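Local structure of CghA (6KAW) at residues G156-R161 and A192-T197; E238-L243 and S261-Y266. The protein belongs to the fungal Diels-Alderase family and is built from two beta-rich domains of the calycin type. All coordinates share one frame; numbering follows the deposited sequence.

Contact 1 (G156-R161 and A192-T197); sequences GSLTHR and ATVDLT
Ser157 and Thr159 pair with Asp195 and Thr193 through the backbones of two neighbouring antiparallel strands in the calycin-type N-terminal domain. The strand segments run at 165° to each other, their axes 4.6 Å apart at the closest point. Four N-H...O=C bonds join them, two at each hydrogen-bonded pair. Asp195 N meets Ser157 O at 2.9 Å, and Ser157 N bonds Asp195 O in return; Thr159 and Thr193 repeat the exchange. Alpha hydrogens fill in between: Leu158 CA lies 3.3 Å from Thr193 O, and Val194 CA makes a like contact with Ser157 O.

The buried face carries Leu158, Val194, His160 and Ala192. Leu158 CD1 meets Val194 CG1 at 4.2 Å, and both side chains also touch Ala53 of strand 46-54. Leu158 CD2 lies over one face of the His160 ring, toward its rim. Ala192 CB sits at the edge of that ring, 4.2 Å from His160 CD2. The ring is held by a hydrogen bond from NE2 to Asp52 O. At the other end, Leu196 CD2 reaches back to within 3.5 Å of Ser157 N, and passes close to Gly156 as well.

The polar side carries Ser157, Thr159, Thr193 and Asp195. Asp195 OD1 forms a salt bridge with Arg213 of strand 210-216. The two threonines have the same rotamer, each hydroxyl between its backbone N and carbonyl carbon (chi1 77° for Thr159, 73° for Thr193). This turns the hydroxyls toward one another across the strands. Thr159 OG1 and Thr193 OG1 are hydrogen-bonded at 2.7 Å, and a water hydrogen-bonded to Thr193 OG1 at 2.6 Å also donates a weak bond to Ser157 O.

Contact 2 (E238-L243 and S261-Y266); sequences EATDAL and SKPHKY
Glu238 meets Lys265 in a salt bridge. Glu238 OE1 and Lys265 NZ are modelled only 2.4 Å apart, so the exact length is doubtful. The Glu238 chain bends at CB-CG (chi2 -52°), which brings its carboxylate back to an extended Lys265. Glu238 OE2 lies at the edge of the His264 ring, in its plane and 4.0 Å from NE2; the carboxylate and ring planes are 59° apart.

Nearer the backbone, Thr240 OG1 donates to Ser261 O at 2.7 Å from above the carbonyl plane; Val260 O is a second acceptor for the same hydroxyl, whose one proton is probably shared or alternates. Its methyl CG2 packs 4.0 Å from Pro263 CD. Lys262 N binds Glu238 O at 3.0 Å. The Lys262 side chain, bent at chi2 (79°), carries NZ to Ala239 O, to which it donates at 2.9 Å. The main partner of NZ is Gly236 O; with Ser394 O, three backbone carbonyls grip the ammonium group.

The contact joins the start of strand 239-249 to the end of strand 252-261 and the loop that follows, in the C-terminal domain. Ala239 and Ser261 form a non-hydrogen-bonded antiparallel pair. Thr240 and Asp241 both face Val260, a classic beta bulge, and the chain turns a corner at Thr240.

Further out, the turn after Ser261 is held from within. Lys262 O accepts from both Lys265 N and Ser261 OG, the latter at 2.8 Å.

Both segments of contact 1 precede those of contact 2 along the chain. Contact 1 joins strands 154-162 and 181-200, in the N-terminal domain. Contact 2 lies in the C-terminal domain, where it brings the start of strand 239-249 against the end of strand 252-261 and the loop that follows. The two share no strand. Their centres are 35 Å apart, on opposite sides of the chain's centre, and their nearest atoms are about 17 Å apart. Contact 1 thus joins two neighbouring antiparallel strands within one domain, while contact 2 fixes a strand end and a connecting loop in the other. Each is local to its own domain, and neither bridges the two.

Contact 1 (G156-R161 and A192-T197)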
ATOM      1  N   GLY A 156       0.512 -17.637 -11.580  1.00 28.33           N
ATOM      2  CA  GLY A 156       1.899 -17.501 -11.215  1.00 28.86           C
ATOM      3  C   GLY A 156       2.053 -17.091  -9.776  1.00 26.65           C
ATOM      4  O   GLY A 156       1.098 -17.096  -9.017  1.00 28.25           O
ATOM      5  N   SER A 157       3.272 -16.727  -9.402  1.00 29.63           N
ATOM      6  CA  SER A 157       3.557 -16.439  -8.014  1.00 29.44           C
ATOM      7  C   SER A 157       4.400 -15.181  -7.799  1.00 28.89           C
ATOM      8  O   SER A 157       5.090 -14.696  -8.708  1.00 25.23           O
ATOM      9  CB  SER A 157       4.269 -17.625  -7.381  1.00 30.43           C
ATOM     10  OG  SER A 157       5.553 -17.756  -7.947  1.00 36.63           O
ATOM     11  N   LEU A 158       4.319 -14.669  -6.573  1.00 25.63           N
ATOM     12  CA  LEU A 158       5.199 -13.633  -6.059  1.00 23.30           C
ATOM     13  C   LEU A 158       5.760 -14.136  -4.746  1.00 20.69           C
ATOM     14  O   LEU A 158       5.063 -14.801  -3.992  1.00 24.65           O
ATOM     15  CB  LEU A 158       4.438 -12.306  -5.854  1.00 21.34           C
ATOM     16  CG  LEU A 158       5.067 -11.142  -5.074  1.00 19.55           C
ATOM     17  CD1 LEU A 158       4.398  -9.817  -5.494  1.00 20.46           C
ATOM     18  CD2 LEU A 158       4.948 -11.313  -3.560  1.00 21.25           C
ATOM     19  N   THR A 159       7.009 -13.814  -4.449  1.00 20.67           N
ATOM     20  CA  THR A 159       7.542 -14.119  -3.127  1.00 22.28           C
ATOM     21  C   THR A 159       8.323 -12.947  -2.544  1.00 22.00           C
ATOM     22  O   THR A 159       8.882 -12.131  -3.271  1.00 24.11           O
ATOM     23  CB  THR A 159       8.477 -15.375  -3.128  1.00 24.75           C
ATOM     24  OG1 THR A 159       9.760 -15.037  -3.671  1.00 24.47           O
ATOM     25  CG2 THR A 159       7.856 -16.522  -3.923  1.00 24.31           C
ATOM     26  N   HIS A 160       8.354 -12.879  -1.219  1.00 19.12           N
ATOM     27  CA  HIS A 160       9.194 -11.937  -0.505  1.00 21.82           C
ATOM     28  C   HIS A 160      10.204 -12.686   0.356  1.00 22.01           C
ATOM     29  O   HIS A 160       9.867 -13.670   1.003  1.00 22.93           O
ATOM     30  CB  HIS A 160       8.372 -11.022   0.420  1.00 18.67           C
ATOM     31  CG  HIS A 160       7.453 -10.070  -0.280  1.00 21.30           C
ATOM     32  ND1 HIS A 160       6.145  -9.873   0.124  1.00 20.02           N
ATOM     33  CD2 HIS A 160       7.655  -9.194  -1.298  1.00 19.27           C
ATOM     34  CE1 HIS A 160       5.575  -8.963  -0.641  1.00 19.52           C
ATOM     35  NE2 HIS A 160       6.477  -8.524  -1.507  1.00 18.95           N
ATOM     36  N   ARG A 161      11.424 -12.180   0.395  1.00 21.03           N
ATOM     37  CA  ARG A 161      12.371 -12.522   1.446  1.00 24.92           C
ATOM     38  C   ARG A 161      12.675 -11.243   2.222  1.00 25.08           C
ATOM     39  O   ARG A 161      13.329 -10.348   1.705  1.00 22.19           O
ATOM     40  CB  ARG A 161      13.661 -13.123   0.869  1.00 22.20           C
ATOM     41  CG  ARG A 161      13.487 -14.475   0.180  1.00 33.45           C
ATOM     42  CD  ARG A 161      13.090 -15.562   1.170  1.00 39.53           C
ATOM     43  NE  ARG A 161      13.010 -16.892   0.557  1.00 42.28           N
ATOM     44  CZ  ARG A 161      11.928 -17.347  -0.071  1.00 43.91           C
ATOM     45  NH1 ARG A 161      10.847 -16.567  -0.184  1.00 37.33           N
ATOM     46  NH2 ARG A 161      11.928 -18.561  -0.601  1.00 45.44           N
ATOM     47  N   ALA A 192      12.375  -9.297  -3.658  1.00 20.74           N
ATOM     48  CA  ALA A 192      11.151  -9.818  -4.269  1.00 19.78           C
ATOM     49  C   ALA A 192      11.417 -10.657  -5.518  1.00 21.62           C
ATOM     50  O   ALA A 192      12.339 -10.382  -6.267  1.00 23.45           O
ATOM     51  CB  ALA A 192      10.204  -8.658  -4.610  1.00 22.40           C
ATOM     52  N   THR A 193      10.601 -11.681  -5.740  1.00 22.76           N
ATOM     53  CA  THR A 193      10.576 -12.354  -7.028  1.00 23.60           C
ATOM     54  C   THR A 193       9.159 -12.406  -7.555  1.00 23.92           C
ATOM     55  O   THR A 193       8.197 -12.430  -6.777  1.00 27.29           O
ATOM     56  CB  THR A 193      11.119 -13.811  -6.965  1.00 23.80           C
ATOM     57  OG1 THR A 193      10.168 -14.657  -6.303  1.00 29.83           O
ATOM     58  CG2 THR A 193      12.458 -13.873  -6.258  1.00 24.87           C
ATOM     59  N   VAL A 194       9.021 -12.409  -8.877  1.00 21.13           N
ATOM     60  CA  VAL A 194       7.738 -12.701  -9.491  1.00 21.60           C
ATOM     61  C   VAL A 194       7.955 -13.632 -10.674  1.00 21.66           C
ATOM     62  O   VAL A 194       8.997 -13.610 -11.332  1.00 23.36           O
ATOM     63  CB  VAL A 194       6.967 -11.421  -9.971  1.00 25.68           C
ATOM     64  CG1 VAL A 194       6.821 -10.400  -8.834  1.00 26.77           C
ATOM     65  CG2 VAL A 194       7.635 -10.788 -11.177  1.00 24.37           C
ATOM     66  N   ASP A 195       6.949 -14.444 -10.935  1.00 20.34           N
ATOM     67  CA  ASP A 195       6.952 -15.346 -12.061  1.00 27.22           C
ATOM     68  C   ASP A 195       5.497 -15.496 -12.450  1.00 24.78           C
ATOM     69  O   ASP A 195       4.796 -16.363 -11.949  1.00 28.69           O
ATOM     70  CB  ASP A 195       7.602 -16.692 -11.685  1.00 25.85           C
ATOM     71  CG  ASP A 195       7.929 -17.544 -12.903  1.00 31.53           C
ATOM     72  OD1 ASP A 195       7.274 -17.368 -13.945  1.00 29.82           O
ATOM     73  OD2 ASP A 195       8.843 -18.394 -12.806  1.00 37.52           O
ATOM     74  N   LEU A 196       5.028 -14.608 -13.316  1.00 26.56           N
ATOM     75  CA  LEU A 196       3.606 -14.489 -13.570  1.00 27.08           C
ATOM     76  C   LEU A 196       3.305 -14.550 -15.050  1.00 27.02           C
ATOM     77  O   LEU A 196       4.141 -14.192 -15.877  1.00 29.22           O
ATOM     78  CB  LEU A 196       3.066 -13.171 -12.990  1.00 27.05           C
ATOM     79  CG  LEU A 196       3.213 -12.993 -11.479  1.00 22.97           C
ATOM     80  CD1 LEU A 196       3.209 -11.511 -11.118  1.00 25.66           C
ATOM     81  CD2 LEU A 196       2.092 -13.721 -10.767  1.00 22.01           C
ATOM     82  N   THR A 197       2.099 -14.993 -15.374  1.00 26.58           N
ATOM     83  CA  THR A 197       1.627 -14.957 -16.744  1.00 28.29           C
ATOM     84  C   THR A 197       0.292 -14.243 -16.788  1.00 29.82           C
ATOM     85  O   THR A 197      -0.604 -14.555 -16.016  1.00 31.22           O
ATOM     86  CB  THR A 197       1.504 -16.370 -17.331  1.00 31.86           C
ATOM     87  OG1 THR A 197       2.781 -17.005 -17.277  1.00 28.94           O
ATOM     88  CG2 THR A 197       1.034 -16.319 -18.774  1.00 33.58           C
TER
HETATM   89  O   HOH W   1       8.370 -15.509  -7.966  1.00 29.96           O

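Contact 2 (E238-L243 and S261-Y266)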
ATOM      1  N   GLU A 238     -13.945   9.698   4.923  1.00 40.05           N
ATOM      2  CA  GLU A 238     -12.992  10.286   5.851  1.00 42.89           C
ATOM      3  C   GLU A 238     -11.897  11.108   5.153  1.00 38.48           C
ATOM      4  O   GLU A 238     -11.321  12.001   5.763  1.00 40.43           O
ATOM      5  CB  GLU A 238     -12.360   9.188   6.713  1.00 44.49           C
ATOM      6  CG  GLU A 238     -13.314   8.653   7.785  1.00 49.88           C
ATOM      7  CD  GLU A 238     -13.917   9.770   8.629  1.00 53.00           C
ATOM      8  OE1 GLU A 238     -13.168  10.376   9.428  1.00 52.49           O
ATOM      9  OE2 GLU A 238     -15.128  10.056   8.487  1.00 54.79           O
ATOM     10  N   ALA A 239     -11.627  10.831   3.880  1.00 33.17           N
ATOM     11  CA  ALA A 239     -10.471  11.429   3.215  1.00 25.66           C
ATOM     12  C   ALA A 239     -10.814  12.189   1.943  1.00 24.51           C
ATOM     13  O   ALA A 239     -11.825  11.924   1.303  1.00 28.05           O
ATOM     14  CB  ALA A 239      -9.443  10.352   2.895  1.00 21.99           C
ATOM     15  N   THR A 240      -9.947  13.130   1.586  1.00 19.64           N
ATOM     16  CA  THR A 240      -9.999  13.792   0.292  1.00 18.33           C
ATOM     17  C   THR A 240      -8.762  13.432  -0.510  1.00 16.61           C
ATOM     18  O   THR A 240      -8.681  13.717  -1.699  1.00 16.91           O
ATOM     19  CB  THR A 240     -10.074  15.327   0.413  1.00 20.01           C
ATOM     20  OG1 THR A 240      -9.109  15.781   1.371  1.00 16.80           O
ATOM     21  CG2 THR A 240     -11.491  15.786   0.856  1.00 18.80           C
ATOM     22  N   ASP A 241      -7.800  12.795   0.154  1.00 18.28           N
ATOM     23  CA  ASP A 241      -6.509  12.506  -0.459  1.00 16.14           C
ATOM     24  C   ASP A 241      -5.845  11.336   0.265  1.00 16.74           C
ATOM     25  O   ASP A 241      -5.703  11.358   1.481  1.00 16.71           O
ATOM     26  CB  ASP A 241      -5.596  13.739  -0.407  1.00 13.17           C
ATOM     27  CG  ASP A 241      -4.547  13.749  -1.505  1.00 17.68           C
ATOM     28  OD1 ASP A 241      -3.700  12.828  -1.548  1.00 14.77           O
ATOM     29  OD2 ASP A 241      -4.556  14.693  -2.323  1.00 15.38           O
ATOM     30  N   ALA A 242      -5.436  10.331  -0.496  1.00 18.54           N
ATOM     31  CA  ALA A 242      -4.719   9.183   0.053  1.00 18.53           C
ATOM     32  C   ALA A 242      -3.499   8.884  -0.823  1.00 17.71           C
ATOM     33  O   ALA A 242      -3.650   8.535  -1.992  1.00 18.21           O
ATOM     34  CB  ALA A 242      -5.637   7.976   0.132  1.00 18.29           C
ATOM     35  N   LEU A 243      -2.300   9.054  -0.268  1.00 14.55           N
ATOM     36  CA  LEU A 243      -1.075   8.824  -1.025  1.00 16.28           C
ATOM     37  C   LEU A 243      -0.302   7.610  -0.510  1.00 16.35           C
ATOM     38  O   LEU A 243       0.052   7.547   0.676  1.00 17.02           O
ATOM     39  CB  LEU A 243      -0.166  10.046  -0.978  1.00 16.35           C
ATOM     40  CG  LEU A 243       1.257   9.808  -1.489  1.00 15.83           C
ATOM     41  CD1 LEU A 243       1.245   9.571  -2.970  1.00 15.81           C
ATOM     42  CD2 LEU A 243       2.147  10.970  -1.141  1.00 17.33           C
ATOM     43  N   SER A 261      -7.829  14.546   5.386  1.00 17.29           N
ATOM     44  CA  SER A 261      -9.239  14.285   5.657  1.00 21.97           C
ATOM     45  C   SER A 261     -10.218  15.127   4.836  1.00 20.77           C
ATOM     46  O   SER A 261      -9.841  15.942   3.996  1.00 17.44           O
ATOM     47  CB  SER A 261      -9.545  14.510   7.143  1.00 22.26           C
ATOM     48  OG  SER A 261      -9.827  15.881   7.389  1.00 18.92           O
ATOM     49  N   LYS A 262     -11.499  14.911   5.120  1.00 22.81           N
ATOM     50  CA  LYS A 262     -12.587  15.718   4.584  1.00 24.61           C
ATOM     51  C   LYS A 262     -12.603  17.109   5.230  1.00 19.49           C
ATOM     52  O   LYS A 262     -12.031  17.290   6.296  1.00 17.28           O
ATOM     53  CB  LYS A 262     -13.913  15.000   4.838  1.00 27.55           C
ATOM     54  CG  LYS A 262     -14.735  14.724   3.613  1.00 34.26           C
ATOM     55  CD  LYS A 262     -14.241  13.529   2.861  1.00 30.87           C
ATOM     56  CE  LYS A 262     -15.238  13.129   1.793  1.00 33.52           C
ATOM     57  NZ  LYS A 262     -14.638  12.172   0.830  1.00 32.45           N
ATOM     58  N   PRO A 263     -13.269  18.094   4.588  1.00 20.92           N
ATOM     59  CA  PRO A 263     -13.406  19.423   5.194  1.00 18.91           C
ATOM     60  C   PRO A 263     -14.058  19.407   6.576  1.00 19.85           C
ATOM     61  O   PRO A 263     -13.797  20.317   7.351  1.00 19.88           O
ATOM     62  CB  PRO A 263     -14.318  20.186   4.216  1.00 20.22           C
ATOM     63  CG  PRO A 263     -14.269  19.456   2.958  1.00 22.85           C
ATOM     64  CD  PRO A 263     -13.722  18.074   3.186  1.00 18.39           C
ATOM     65  N   HIS A 264     -14.895  18.421   6.890  1.00 22.50           N
ATOM     66  CA  HIS A 264     -15.589  18.470   8.180  1.00 24.02           C
ATOM     67  C   HIS A 264     -14.633  18.199   9.332  1.00 25.67           C
ATOM     68  O   HIS A 264     -14.954  18.478  10.484  1.00 24.83           O
ATOM     69  CB  HIS A 264     -16.794  17.514   8.215  1.00 28.41           C
ATOM     70  CG  HIS A 264     -16.441  16.057   8.149  1.00 33.87           C
ATOM     71  ND1 HIS A 264     -16.539  15.318   6.989  1.00 40.43           N
ATOM     72  CD2 HIS A 264     -16.038  15.191   9.111  1.00 37.64           C
ATOM     73  CE1 HIS A 264     -16.192  14.063   7.234  1.00 38.33           C
ATOM     74  NE2 HIS A 264     -15.881  13.962   8.512  1.00 39.18           N
ATOM     75  N   LYS A 265     -13.441  17.694   9.022  1.00 19.79           N
ATOM     76  CA  LYS A 265     -12.402  17.591  10.033  1.00 20.23           C
ATOM     77  C   LYS A 265     -11.233  18.502   9.680  1.00 19.57           C
ATOM     78  O   LYS A 265     -10.121  18.309  10.166  1.00 18.84           O
ATOM     79  CB  LYS A 265     -11.943  16.132  10.191  1.00 23.79           C
ATOM     80  CG  LYS A 265     -12.998  15.274  10.860  1.00 29.30           C
ATOM     81  CD  LYS A 265     -12.630  13.795  10.876  1.00 33.83           C
ATOM     82  CE  LYS A 265     -13.683  13.000  11.635  1.00 42.82           C
ATOM     83  NZ  LYS A 265     -13.491  11.534  11.514  1.00 47.74           N
ATOM     84  N   TYR A 266     -11.496  19.484   8.815  1.00 17.70           N
ATOM     85  CA  TYR A 266     -10.538  20.551   8.543  1.00 16.62           C
ATOM     86  C   TYR A 266      -9.233  20.044   7.912  1.00 17.34           C
ATOM     87  O   TYR A 266      -8.147  20.515   8.238  1.00 17.38           O
ATOM     88  CB  TYR A 266     -10.262  21.315   9.837  1.00 18.85           C
ATOM     89  CG  TYR A 266     -11.556  21.695  10.507  1.00 21.60           C
ATOM     90  CD1 TYR A 266     -12.374  22.677   9.953  1.00 18.78           C
ATOM     91  CD2 TYR A 266     -11.996  21.039  11.656  1.00 22.18           C
ATOM     92  CE1 TYR A 266     -13.584  23.023  10.548  1.00 21.85           C
ATOM     93  CE2 TYR A 266     -13.218  21.387  12.259  1.00 24.02           C
ATOM     94  CZ  TYR A 266     -13.996  22.375  11.694  1.00 23.29           C
ATOM     95  OH  TYR A 266     -15.194  22.727  12.269  1.00 29.05           O
TER